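Local coordinates for SusD superfamily protein (Bacteroides fragilis NCTC 9343, PDB 3NQP), which probably binds glycans at the outer membrane of the bacterium for uptake, in the manner of SusD-type proteins, at residues K33-A38 and F267-L272; W40-T45 and Y377-L382; G90-L95 and F126-L131; L382-L387 and K444-E449. One frame throughout, in Å; residues are numbered along the deposited sequence.

Contact 1: K33-A38 and F267-L272. With EDO (1,2-ethanediol), chain G.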
# COMPACT_ATOMS: atom_id res chain seq x y z
N LYS A 33 9.03 -12.22 9.20
CA LYS A 33 7.77 -12.93 9.26
C LYS A 33 6.75 -12.09 10.06
O LYS A 33 5.56 -12.13 9.80
CB LYS A 33 7.94 -14.33 9.84
CG LYS A 33 8.85 -15.26 8.95
CD LYS A 33 8.72 -16.72 9.30
CE LYS A 33 9.62 -17.64 8.41
NZ LYS A 33 10.11 -16.99 7.11
N HIS A 34 7.22 -11.35 11.05
CA HIS A 34 6.34 -10.47 11.81
C HIS A 34 5.93 -9.30 10.93
O HIS A 34 4.83 -8.75 11.09
CB HIS A 34 7.03 -9.95 13.08
CG HIS A 34 7.03 -10.92 14.22
ND1 HIS A 34 8.13 -11.12 15.04
CD2 HIS A 34 6.07 -11.75 14.69
CE1 HIS A 34 7.84 -12.02 15.95
NE2 HIS A 34 6.60 -12.42 15.77
N LEU A 35 6.81 -8.90 10.02
CA LEU A 35 6.48 -7.86 9.07
C LEU A 35 5.41 -8.44 8.12
O LEU A 35 4.44 -7.75 7.81
CB LEU A 35 7.69 -7.41 8.27
CG LEU A 35 7.52 -6.35 7.20
CD1 LEU A 35 7.16 -5.00 7.89
CD2 LEU A 35 8.78 -6.25 6.34
N ARG A 36 5.60 -9.68 7.65
CA ARG A 36 4.59 -10.33 6.82
C ARG A 36 3.22 -10.30 7.51
O ARG A 36 2.19 -10.00 6.88
CB ARG A 36 4.99 -11.78 6.55
CG ARG A 36 3.96 -12.61 5.80
CD ARG A 36 4.17 -14.10 5.98
NE ARG A 36 3.99 -14.47 7.37
CZ ARG A 36 4.59 -15.47 7.99
NH1 ARG A 36 5.44 -16.27 7.35
NH2 ARG A 36 4.33 -15.67 9.26
N ASP A 37 3.22 -10.63 8.80
CA ASP A 37 1.98 -10.66 9.57
C ASP A 37 1.30 -9.29 9.69
O ASP A 37 0.11 -9.23 9.93
CB ASP A 37 2.24 -11.20 11.00
CG ASP A 37 2.63 -12.68 11.02
OD1 ASP A 37 2.53 -13.37 10.00
OD2 ASP A 37 3.08 -13.13 12.09
N ALA A 38 2.04 -8.20 9.53
CA ALA A 38 1.43 -6.84 9.51
C ALA A 38 1.10 -6.32 8.12
O ALA A 38 0.61 -5.18 7.98
CB ALA A 38 2.35 -5.86 10.21
N PHE A 267 10.59 -4.50 -3.37
CA PHE A 267 10.40 -5.25 -2.12
C PHE A 267 8.96 -5.77 -1.99
O PHE A 267 7.99 -5.03 -2.21
CB PHE A 267 10.82 -4.42 -0.88
CG PHE A 267 10.52 -5.14 0.39
CD1 PHE A 267 11.35 -6.14 0.83
CD2 PHE A 267 9.38 -4.84 1.13
CE1 PHE A 267 11.07 -6.86 1.99
CE2 PHE A 267 9.07 -5.58 2.27
CZ PHE A 267 9.93 -6.58 2.69
N ALA A 268 8.83 -7.08 -1.69
CA ALA A 268 7.55 -7.73 -1.49
C ALA A 268 7.60 -8.61 -0.23
O ALA A 268 8.67 -9.09 0.13
CB ALA A 268 7.22 -8.64 -2.72
N ILE A 269 6.42 -8.79 0.40
CA ILE A 269 6.20 -9.71 1.48
C ILE A 269 5.92 -11.11 0.89
O ILE A 269 5.01 -11.28 0.10
CB ILE A 269 4.98 -9.29 2.32
CG1 ILE A 269 5.23 -7.93 3.02
CG2 ILE A 269 4.56 -10.39 3.31
CD1 ILE A 269 6.39 -7.91 4.01
N ARG A 270 6.71 -12.09 1.29
CA ARG A 270 6.60 -13.49 0.84
C ARG A 270 5.53 -14.27 1.59
O ARG A 270 5.59 -14.43 2.81
CB ARG A 270 7.97 -14.18 0.98
CG ARG A 270 8.05 -15.69 0.56
CD ARG A 270 7.53 -15.93 -0.88
NE ARG A 270 8.10 -15.07 -1.92
CZ ARG A 270 9.28 -15.24 -2.50
NH1 ARG A 270 10.08 -16.25 -2.14
NH2 ARG A 270 9.68 -14.37 -3.40
N PHE A 271 4.52 -14.75 0.84
CA PHE A 271 3.57 -15.72 1.33
C PHE A 271 3.96 -17.02 0.63
O PHE A 271 4.41 -17.00 -0.51
CB PHE A 271 2.11 -15.26 1.04
CG PHE A 271 1.64 -14.16 2.00
CD1 PHE A 271 1.30 -14.46 3.32
CD2 PHE A 271 1.62 -12.85 1.61
CE1 PHE A 271 0.93 -13.47 4.22
CE2 PHE A 271 1.28 -11.85 2.48
CZ PHE A 271 0.92 -12.16 3.81
N LEU A 272 3.88 -18.14 1.35
CA LEU A 272 4.43 -19.42 0.88
C LEU A 272 3.49 -20.54 1.30
O LEU A 272 3.15 -20.64 2.47
CB LEU A 272 5.82 -19.65 1.49
CG LEU A 272 6.64 -20.91 1.17
CD1 LEU A 272 6.97 -21.00 -0.35
CD2 LEU A 272 7.92 -20.96 2.03
C1 EDO G . 10.49 -15.33 3.87
O1 EDO G . 9.45 -15.90 4.70
C2 EDO G . 10.96 -14.01 4.48
O2 EDO G . 11.56 -14.29 5.75
O HOH W 1 5.49 -16.68 4.49

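Contact 2: W40-T45 and Y377-L382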
# COMPACT_ATOMS: atom_id res chain seq x y z
N TRP A 40 -1.28 -7.12 5.85
CA TRP A 40 -2.68 -6.82 5.55
C TRP A 40 -3.02 -5.46 6.15
O TRP A 40 -3.63 -4.61 5.51
CB TRP A 40 -3.59 -7.90 6.11
CG TRP A 40 -5.04 -7.67 5.86
CD1 TRP A 40 -5.91 -6.98 6.66
CD2 TRP A 40 -5.82 -8.14 4.74
NE1 TRP A 40 -7.16 -6.99 6.13
CE2 TRP A 40 -7.14 -7.70 4.95
CE3 TRP A 40 -5.53 -8.88 3.61
CZ2 TRP A 40 -8.16 -7.98 4.07
CZ3 TRP A 40 -6.54 -9.18 2.72
CH2 TRP A 40 -7.84 -8.73 2.95
N GLN A 41 -2.61 -5.23 7.39
CA GLN A 41 -2.92 -3.94 8.00
C GLN A 41 -2.28 -2.78 7.24
O GLN A 41 -2.88 -1.70 7.11
CB GLN A 41 -2.48 -3.92 9.47
CG GLN A 41 -2.72 -2.64 10.14
CD GLN A 41 -2.48 -2.74 11.62
OE1 GLN A 41 -3.44 -2.89 12.39
NE2 GLN A 41 -1.20 -2.68 12.03
N HIS A 42 -1.03 -2.97 6.82
CA HIS A 42 -0.28 -1.92 6.14
C HIS A 42 -0.95 -1.54 4.80
O HIS A 42 -1.16 -0.35 4.49
CB HIS A 42 1.18 -2.33 5.93
CG HIS A 42 1.90 -1.46 4.97
ND1 HIS A 42 2.36 -0.20 5.30
CD2 HIS A 42 2.20 -1.63 3.66
CE1 HIS A 42 2.93 0.36 4.24
NE2 HIS A 42 2.82 -0.48 3.22
N THR A 43 -1.28 -2.56 4.02
CA THR A 43 -1.73 -2.38 2.66
C THR A 43 -3.24 -2.15 2.64
O THR A 43 -3.73 -1.15 2.07
CB THR A 43 -1.35 -3.60 1.81
OG1 THR A 43 0.08 -3.63 1.64
CG2 THR A 43 -2.07 -3.60 0.46
N ILE A 44 -3.99 -3.03 3.29
CA ILE A 44 -5.47 -2.97 3.19
C ILE A 44 -6.04 -2.01 4.26
O ILE A 44 -6.62 -0.99 3.93
CB ILE A 44 -6.14 -4.32 3.29
CG1 ILE A 44 -5.60 -5.31 2.23
CG2 ILE A 44 -7.66 -4.15 3.18
CD1 ILE A 44 -5.86 -4.99 0.75
N THR A 45 -5.86 -2.30 5.54
CA THR A 45 -6.50 -1.47 6.59
C THR A 45 -6.10 -0.00 6.50
O THR A 45 -6.98 0.86 6.45
CB THR A 45 -6.28 -2.05 8.01
OG1 THR A 45 -6.49 -3.46 7.93
CG2 THR A 45 -7.23 -1.39 9.04
N TYR A 377 2.78 -9.92 -1.13
CA TYR A 377 2.29 -8.54 -0.95
C TYR A 377 3.38 -7.53 -1.35
O TYR A 377 4.34 -7.30 -0.60
CB TYR A 377 1.78 -8.35 0.51
CG TYR A 377 0.28 -8.41 0.65
CD1 TYR A 377 -0.46 -9.46 0.10
CD2 TYR A 377 -0.43 -7.39 1.26
CE1 TYR A 377 -1.83 -9.49 0.21
CE2 TYR A 377 -1.80 -7.41 1.33
CZ TYR A 377 -2.50 -8.44 0.82
OH TYR A 377 -3.87 -8.41 0.88
N ILE A 378 3.26 -6.95 -2.55
CA ILE A 378 4.31 -6.04 -3.07
C ILE A 378 4.11 -4.72 -2.38
O ILE A 378 2.99 -4.20 -2.39
CB ILE A 378 4.16 -5.83 -4.60
CG1 ILE A 378 4.22 -7.19 -5.31
CG2 ILE A 378 5.20 -4.76 -5.10
CD1 ILE A 378 3.87 -7.23 -6.79
N PHE A 379 5.17 -4.20 -1.73
CA PHE A 379 5.16 -2.89 -1.12
C PHE A 379 5.71 -1.83 -2.08
O PHE A 379 5.16 -0.75 -2.14
CB PHE A 379 5.99 -2.88 0.17
CG PHE A 379 5.32 -3.55 1.34
CD1 PHE A 379 4.08 -4.15 1.24
CD2 PHE A 379 5.98 -3.58 2.54
CE1 PHE A 379 3.49 -4.74 2.36
CE2 PHE A 379 5.40 -4.15 3.66
CZ PHE A 379 4.17 -4.73 3.58
N TYR A 380 6.79 -2.13 -2.80
CA TYR A 380 7.32 -1.19 -3.81
C TYR A 380 7.61 -1.94 -5.10
O TYR A 380 8.29 -2.95 -5.05
CB TYR A 380 8.61 -0.55 -3.36
CG TYR A 380 8.50 0.24 -2.12
CD1 TYR A 380 7.74 1.42 -2.10
CD2 TYR A 380 9.10 -0.17 -0.94
CE1 TYR A 380 7.62 2.17 -0.99
CE2 TYR A 380 8.97 0.61 0.23
CZ TYR A 380 8.21 1.77 0.19
OH TYR A 380 8.05 2.60 1.29
N ARG A 381 7.09 -1.42 -6.22
CA ARG A 381 7.51 -1.89 -7.56
C ARG A 381 7.70 -0.68 -8.52
O ARG A 381 7.35 0.46 -8.18
CB ARG A 381 6.52 -2.91 -8.09
CG ARG A 381 5.13 -2.46 -8.17
CD ARG A 381 4.25 -3.54 -8.79
NE ARG A 381 2.85 -3.13 -8.82
CZ ARG A 381 2.22 -2.55 -9.85
NH1 ARG A 381 2.81 -2.28 -11.01
NH2 ARG A 381 0.95 -2.24 -9.72
N LEU A 382 8.27 -0.90 -9.68
CA LEU A 382 8.80 0.22 -10.47
C LEU A 382 7.75 1.27 -10.89
O LEU A 382 8.06 2.44 -10.83
CB LEU A 382 9.58 -0.32 -11.69
CG LEU A 382 10.64 0.58 -12.30
CD1 LEU A 382 11.74 0.85 -11.19
CD2 LEU A 382 11.21 -0.11 -13.59
O HOH W 2 0.99 -5.20 -0.67

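Contact 3: G90-L95 and F126-L131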
# COMPACT_ATOMS: atom_id res chain seq x y z
N GLY A 90 5.13 -4.06 19.58
CA GLY A 90 5.84 -5.32 19.87
C GLY A 90 6.92 -5.57 18.81
O GLY A 90 8.10 -5.88 19.13
N ARG A 91 6.54 -5.38 17.55
CA ARG A 91 7.48 -5.50 16.42
C ARG A 91 8.65 -4.54 16.52
O ARG A 91 9.81 -4.93 16.32
CB ARG A 91 6.73 -5.27 15.11
CG ARG A 91 5.92 -6.46 14.69
CD ARG A 91 4.78 -6.01 13.83
NE ARG A 91 4.06 -7.14 13.29
CZ ARG A 91 2.91 -7.61 13.76
NH1 ARG A 91 2.29 -7.06 14.80
NH2 ARG A 91 2.39 -8.65 13.16
N ILE A 92 8.32 -3.27 16.78
CA ILE A 92 9.33 -2.21 16.96
C ILE A 92 10.32 -2.59 18.07
O ILE A 92 11.53 -2.41 17.91
CB ILE A 92 8.70 -0.82 17.26
CG1 ILE A 92 8.07 -0.26 15.98
CG2 ILE A 92 9.78 0.19 17.82
CD1 ILE A 92 7.08 0.87 16.20
N THR A 93 9.83 -3.10 19.19
CA THR A 93 10.73 -3.38 20.31
C THR A 93 11.71 -4.51 19.97
O THR A 93 12.84 -4.50 20.46
CB THR A 93 9.95 -3.62 21.63
OG1 THR A 93 8.99 -4.67 21.45
CG2 THR A 93 9.24 -2.35 22.03
N ASN A 94 11.31 -5.45 19.12
CA ASN A 94 12.22 -6.47 18.63
C ASN A 94 13.29 -5.89 17.73
O ASN A 94 14.46 -6.34 17.77
CB ASN A 94 11.47 -7.62 17.91
CG ASN A 94 10.61 -8.47 18.87
OD1 ASN A 94 10.57 -8.23 20.09
ND2 ASN A 94 9.90 -9.43 18.33
N LEU A 95 12.95 -4.86 16.95
CA LEU A 95 13.94 -4.15 16.17
C LEU A 95 14.94 -3.46 17.11
O LEU A 95 16.15 -3.56 16.90
CB LEU A 95 13.29 -3.10 15.27
CG LEU A 95 12.22 -3.58 14.28
CD1 LEU A 95 11.80 -2.41 13.45
CD2 LEU A 95 12.71 -4.75 13.45
N PHE A 126 10.09 2.26 8.59
CA PHE A 126 8.90 1.81 7.91
C PHE A 126 7.70 1.79 8.86
O PHE A 126 6.65 2.32 8.55
CB PHE A 126 9.13 0.43 7.32
CG PHE A 126 7.91 -0.17 6.71
CD1 PHE A 126 7.59 0.11 5.40
CD2 PHE A 126 7.11 -1.01 7.44
CE1 PHE A 126 6.48 -0.45 4.83
CE2 PHE A 126 5.98 -1.58 6.88
CZ PHE A 126 5.67 -1.29 5.56
N TYR A 127 7.87 1.15 10.01
CA TYR A 127 6.80 1.04 10.96
C TYR A 127 6.44 2.42 11.50
O TYR A 127 5.28 2.77 11.57
CB TYR A 127 7.18 0.12 12.11
CG TYR A 127 7.11 -1.37 11.81
CD1 TYR A 127 5.91 -1.97 11.38
CD2 TYR A 127 8.20 -2.18 12.00
CE1 TYR A 127 5.84 -3.37 11.14
CE2 TYR A 127 8.13 -3.57 11.78
CZ TYR A 127 6.97 -4.16 11.37
OH TYR A 127 6.95 -5.54 11.17
N TYR A 128 7.43 3.21 11.87
CA TYR A 128 7.11 4.52 12.43
C TYR A 128 6.44 5.47 11.43
O TYR A 128 5.72 6.37 11.83
CB TYR A 128 8.33 5.18 13.09
CG TYR A 128 8.46 4.77 14.56
CD1 TYR A 128 7.53 5.19 15.51
CD2 TYR A 128 9.47 3.97 14.97
CE1 TYR A 128 7.62 4.80 16.86
CE2 TYR A 128 9.61 3.60 16.32
CZ TYR A 128 8.69 4.02 17.26
OH TYR A 128 8.85 3.65 18.60
N PHE A 129 6.67 5.27 10.13
CA PHE A 129 6.07 6.11 9.09
C PHE A 129 4.58 5.76 8.92
O PHE A 129 3.76 6.67 8.71
CB PHE A 129 6.85 5.98 7.77
CG PHE A 129 6.34 6.85 6.64
CD1 PHE A 129 6.08 8.19 6.81
CD2 PHE A 129 6.15 6.30 5.37
CE1 PHE A 129 5.63 8.98 5.75
CE2 PHE A 129 5.70 7.06 4.31
CZ PHE A 129 5.45 8.43 4.50
N ASP A 130 4.22 4.48 9.02
CA ASP A 130 2.79 4.11 9.12
C ASP A 130 2.18 4.78 10.38
O ASP A 130 1.10 5.40 10.29
CB ASP A 130 2.58 2.61 9.15
CG ASP A 130 2.45 1.98 7.72
OD1 ASP A 130 2.65 2.68 6.71
OD2 ASP A 130 2.18 0.77 7.66
N LEU A 131 2.85 4.66 11.53
CA LEU A 131 2.30 5.24 12.76
C LEU A 131 2.15 6.76 12.61
O LEU A 131 1.14 7.33 13.03
CB LEU A 131 3.16 4.88 13.98
CG LEU A 131 3.08 3.39 14.41
CD1 LEU A 131 4.07 3.14 15.48
CD2 LEU A 131 1.70 2.94 14.88

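Contact 4: L382-L387 and K444-E449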
# COMPACT_ATOMS: atom_id res chain seq x y z
N LEU A 382 8.27 -0.90 -9.68
CA LEU A 382 8.80 0.22 -10.47
C LEU A 382 7.75 1.27 -10.89
O LEU A 382 8.06 2.44 -10.83
CB LEU A 382 9.58 -0.32 -11.69
CG LEU A 382 10.64 0.58 -12.30
CD1 LEU A 382 11.74 0.85 -11.19
CD2 LEU A 382 11.21 -0.11 -13.59
N PRO A 383 6.51 0.88 -11.35
CA PRO A 383 5.57 1.95 -11.71
C PRO A 383 5.20 2.90 -10.54
O PRO A 383 4.82 4.06 -10.79
CB PRO A 383 4.31 1.19 -12.21
CG PRO A 383 4.85 -0.14 -12.70
CD PRO A 383 5.98 -0.44 -11.67
N TRP A 384 5.31 2.42 -9.31
CA TRP A 384 5.16 3.32 -8.14
C TRP A 384 6.25 4.39 -8.18
O TRP A 384 6.00 5.56 -7.87
CB TRP A 384 5.15 2.52 -6.82
CG TRP A 384 5.07 3.39 -5.58
CD1 TRP A 384 3.95 3.78 -4.92
CD2 TRP A 384 6.16 3.94 -4.87
NE1 TRP A 384 4.27 4.57 -3.85
CE2 TRP A 384 5.63 4.69 -3.81
CE3 TRP A 384 7.56 3.90 -5.06
CZ2 TRP A 384 6.44 5.40 -2.91
CZ3 TRP A 384 8.35 4.55 -4.17
CH2 TRP A 384 7.80 5.30 -3.11
N VAL A 385 7.46 4.01 -8.56
CA VAL A 385 8.59 4.94 -8.57
C VAL A 385 8.29 6.00 -9.64
O VAL A 385 8.37 7.22 -9.39
CB VAL A 385 9.98 4.25 -8.74
CG1 VAL A 385 11.06 5.30 -8.84
CG2 VAL A 385 10.29 3.21 -7.58
N TYR A 386 7.86 5.54 -10.80
CA TYR A 386 7.45 6.45 -11.85
C TYR A 386 6.33 7.44 -11.46
O TYR A 386 6.45 8.62 -11.77
CB TYR A 386 6.97 5.68 -13.09
CG TYR A 386 7.95 4.80 -13.84
CD1 TYR A 386 9.30 5.12 -13.94
CD2 TYR A 386 7.47 3.72 -14.60
CE1 TYR A 386 10.17 4.31 -14.68
CE2 TYR A 386 8.33 2.92 -15.31
CZ TYR A 386 9.67 3.24 -15.38
OH TYR A 386 10.49 2.44 -16.09
N LEU A 387 5.24 6.96 -10.85
CA LEU A 387 4.12 7.87 -10.55
C LEU A 387 4.45 8.80 -9.37
O LEU A 387 3.92 9.91 -9.28
CB LEU A 387 2.81 7.09 -10.37
CG LEU A 387 2.35 6.45 -11.72
CD1 LEU A 387 1.22 5.51 -11.43
CD2 LEU A 387 1.98 7.50 -12.77
N LYS A 444 -5.90 3.13 -10.86
CA LYS A 444 -5.95 1.98 -11.74
C LYS A 444 -4.81 0.98 -11.55
O LYS A 444 -5.03 -0.25 -11.66
CB LYS A 444 -5.95 2.43 -13.17
CG LYS A 444 -7.22 3.07 -13.63
CD LYS A 444 -7.00 3.60 -15.06
CE LYS A 444 -8.14 4.47 -15.46
NZ LYS A 444 -8.05 4.84 -16.88
N GLU A 445 -3.60 1.50 -11.31
CA GLU A 445 -2.38 0.68 -11.29
C GLU A 445 -2.28 -0.14 -9.99
O GLU A 445 -1.80 -1.29 -10.00
CB GLU A 445 -1.14 1.56 -11.45
CG GLU A 445 0.21 0.89 -11.58
CD GLU A 445 0.35 0.02 -12.84
OE1 GLU A 445 -0.40 0.23 -13.80
OE2 GLU A 445 1.20 -0.86 -12.85
N PHE A 446 -2.75 0.45 -8.90
CA PHE A 446 -2.46 -0.06 -7.55
C PHE A 446 -3.69 -0.50 -6.72
O PHE A 446 -3.71 -0.42 -5.49
CB PHE A 446 -1.70 1.00 -6.80
CG PHE A 446 -0.39 1.32 -7.37
CD1 PHE A 446 0.61 0.36 -7.42
CD2 PHE A 446 -0.12 2.59 -7.89
CE1 PHE A 446 1.83 0.65 -7.99
CE2 PHE A 446 1.11 2.87 -8.43
CZ PHE A 446 2.08 1.89 -8.49
N ILE A 447 -4.70 -0.99 -7.40
CA ILE A 447 -5.82 -1.67 -6.74
C ILE A 447 -5.27 -2.78 -5.85
O ILE A 447 -4.52 -3.64 -6.30
CB ILE A 447 -6.85 -2.19 -7.76
CG1 ILE A 447 -7.61 -1.00 -8.39
CG2 ILE A 447 -7.87 -3.15 -7.08
CD1 ILE A 447 -8.57 -1.34 -9.48
N GLN A 448 -5.62 -2.71 -4.56
CA GLN A 448 -5.28 -3.71 -3.59
C GLN A 448 -3.79 -3.66 -3.21
O GLN A 448 -3.27 -4.64 -2.73
CB GLN A 448 -5.67 -5.11 -4.06
CG GLN A 448 -5.94 -6.08 -2.93
CD GLN A 448 -6.24 -7.46 -3.43
OE1 GLN A 448 -5.37 -8.12 -4.01
NE2 GLN A 448 -7.46 -7.95 -3.14
N GLU A 449 -3.15 -2.51 -3.46
CA GLU A 449 -1.72 -2.27 -3.20
C GLU A 449 -1.50 -1.04 -2.31
O GLU A 449 -0.38 -0.56 -2.16
CB GLU A 449 -0.96 -2.18 -4.52
CG GLU A 449 -0.69 -3.50 -5.20
CD GLU A 449 0.12 -3.30 -6.44
OE1 GLU A 449 -0.51 -2.99 -7.51
OE2 GLU A 449 1.39 -3.41 -6.35

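Contact 1: K33-A38 and F267-L272
R36 makes its direct contacts with the 267-272 segment through its hydrocarbon part, while NE and NH2 turn back to D37. Its CG is anti to the backbone N (chi1 174°), which sets it against I269, with R36 CG 3.4 Å from I269 CG2; the two side chains meet at about a right angle. The same CG lies 3.5 Å from F271 CE1. The guanidinium plane is tilted 32° from the F271 ring, so the two flat groups are inclined and no parallel stack forms. Through NE and NH2, R36 grips D37 side-on, and both N-H groups converge on OD1, the R36 NH2 to D37 OD1 distance of 3.0 Å marking a salt bridge.

A deeper apolar layer is made by L35, whose CD2 meets the tip of F267 at CZ, 3.8 Å away, while its CG packs 3.7 Å from I269 CD1. F267 also sets its ring edge-to-face with W198.

No direct hydrogen bond joins the segments; one water links them, accepting from R36 NH1 at 2.9 Å and donating to R270 O. Nearby, K33 NZ binds O1 of an ethanediol, probably from the crystallisation liquor, at 2.7 Å. Helix 21-37 is therefore held to strand 265-269 by apolar contacts, and the polar link between the two segments is a water bridge where the strand gives way to loop; D37 probably offsets part of the R36 charge beside the F271 ring.

Contact 2: W40-T45 and Y377-L382
Y377 and F379 receive helix 39-48 on a two-stranded antiparallel sheet, the strand 377-381 pairing with 265-269. The sheet carries a classic beta bulge here, since F379 and Y380 both face F267, and the chain turns a corner at F379. The helix has its own irregularity: W40 O accepts from both I44 N and T45 N, from opposite faces of the carbonyl plane, which marks a wider pi-type turn.

Aromatic contacts come first. H42 and F379 reach toward each other tip to tip, and H42 CD2 lies over one face of the phenyl ring, 3.6 Å from F379 CE1. The ring centroids of H42 and F379 are 4.5 Å apart with planes at 48°, an oblique pair. CG of H42 is anti to the backbone N (chi1 166°), which starts the imidazole out toward F379, and ND1 is hydrogen-bonded to D130 OD2 outside the segments.

Van der Waals contacts gather round Y377. W40 CE3 stands 3.2 Å from Y377 OH, and I44 CG1 approaches at the edge of the Y377 ring, 3.8 Å from OH; that same CG1 covers the centre of one face of the W40 indole. T43 packs its CB against Y377 CD2 and CE2. The phenol oxygen of Y377 finds its hydrogen-bond partner in N280.

Polar linkage is indirect, for no hydrogen bond runs straight across. A water lies 2.9 Å from T43 OG1 and donates to I378 O at 2.8 Å, with its oxygen in the plane of the F379 ring, at the edge.

Contact 3: G90-L95 and F126-L131
I92 and Y127 have the nearest CA atoms, 7.3 Å apart, of an antiparallel helix pair: consecutive helices 89-102 and 110-135, whose short segments run at 148° with axes 10.8 Å apart. Such a hairpin is consistent with the TPR-like helical architecture of SusD proteins.

The tight half centres on I92. Its CD1 sits over one face of Y128 in a CH-pi contact, 3.8 Å from the ring centroid and 18° off the normal. I92 CD1 also touches L131 CD1, at 3.8 Å. The I92 and Y127 side chains slide past each other in opposite directions, meeting at CG1 and CB. L95 adds its CD1 at the edge of the Y127 ring, near its plane.

Toward the partly exposed side the contact thins to the R91 chain, which is extended from CG to NE and crosses Y127 at about a right angle. Its CB, CG and CD lie near the CZ-OH end of Y127, with the OH near the guanidinium edge. The guanidinium, its plane 58° from the ring, turns to other partners: NE binds H34 O, and a bound acetate, probably from the crystallisation liquor, lies about 3 Å from the side chain at the nearest atoms. No hydrogen bond joins the two segments; R91 CD rests 3.5 Å from Y127 OH.

Contact 4: L382-L387 and K444-E449
F446 is the bump of this contact: it projects from the end of helix 431-445, where a type II beta turn (F446 to E449) begins, into a hollow on the first two turns of helix 382-396. The tip atom does most of the work. F446 CZ lies 3.4 Å from W384 N and 3.6 Å from W384 CB, so the ring enters with its edge against the backbone of P383 and W384, both P383 C and W384 N lying near the ring plane. CG of F446 is anti to the carbonyl carbon (chi1 -63°), which directs it toward the 382-387 helix.

The walls of the hollow differ. On one flank L387 slides past the ring in the opposite direction, with its CD1 4.0 Å from F446 CE2. On another, W384 turns an edge of its indole toward the phenyl face in an offset edge-to-face pair, the five-membered ring centroid 5.9 Å from that of F446 and the planes at 73°. E445 then backs the phenyl from within its own segment: its CG stands 3.7 Å above the plane of F446, over the ring centre.

A second, smaller fit pairs P383 with E445, whose side chains cross at about a right angle. E445 is buried, and its charge is probably balanced by R333 at OE1 and by R381 and R412 at OE2. Beside these charges, E445 OE2 also touches the proline ring, 3.7 Å from P383 CG.

How the contacts relate
From the N terminus, helix 21-37 opens contact 1 and the following helix 39-48 opens contact 2; their partners, 267-272 and 377-382, come later in the same order, so the two loops cross. Contact 3 lies within both, closing a short loop between helices 89-102 and 110-135. Contact 4 follows in series, sharing L382 with contact 2. The paired strands 265-269 and 377-381 join contacts 1 and 2. A side-chain to backbone bond ties contact 3 to contact 1, and a bond between side chains ties it to contact 2. Salt bridges from R381 join contact 2 to contact 4, so the N-terminal helices are linked through this small sheet to helices 382-396 and 431-445.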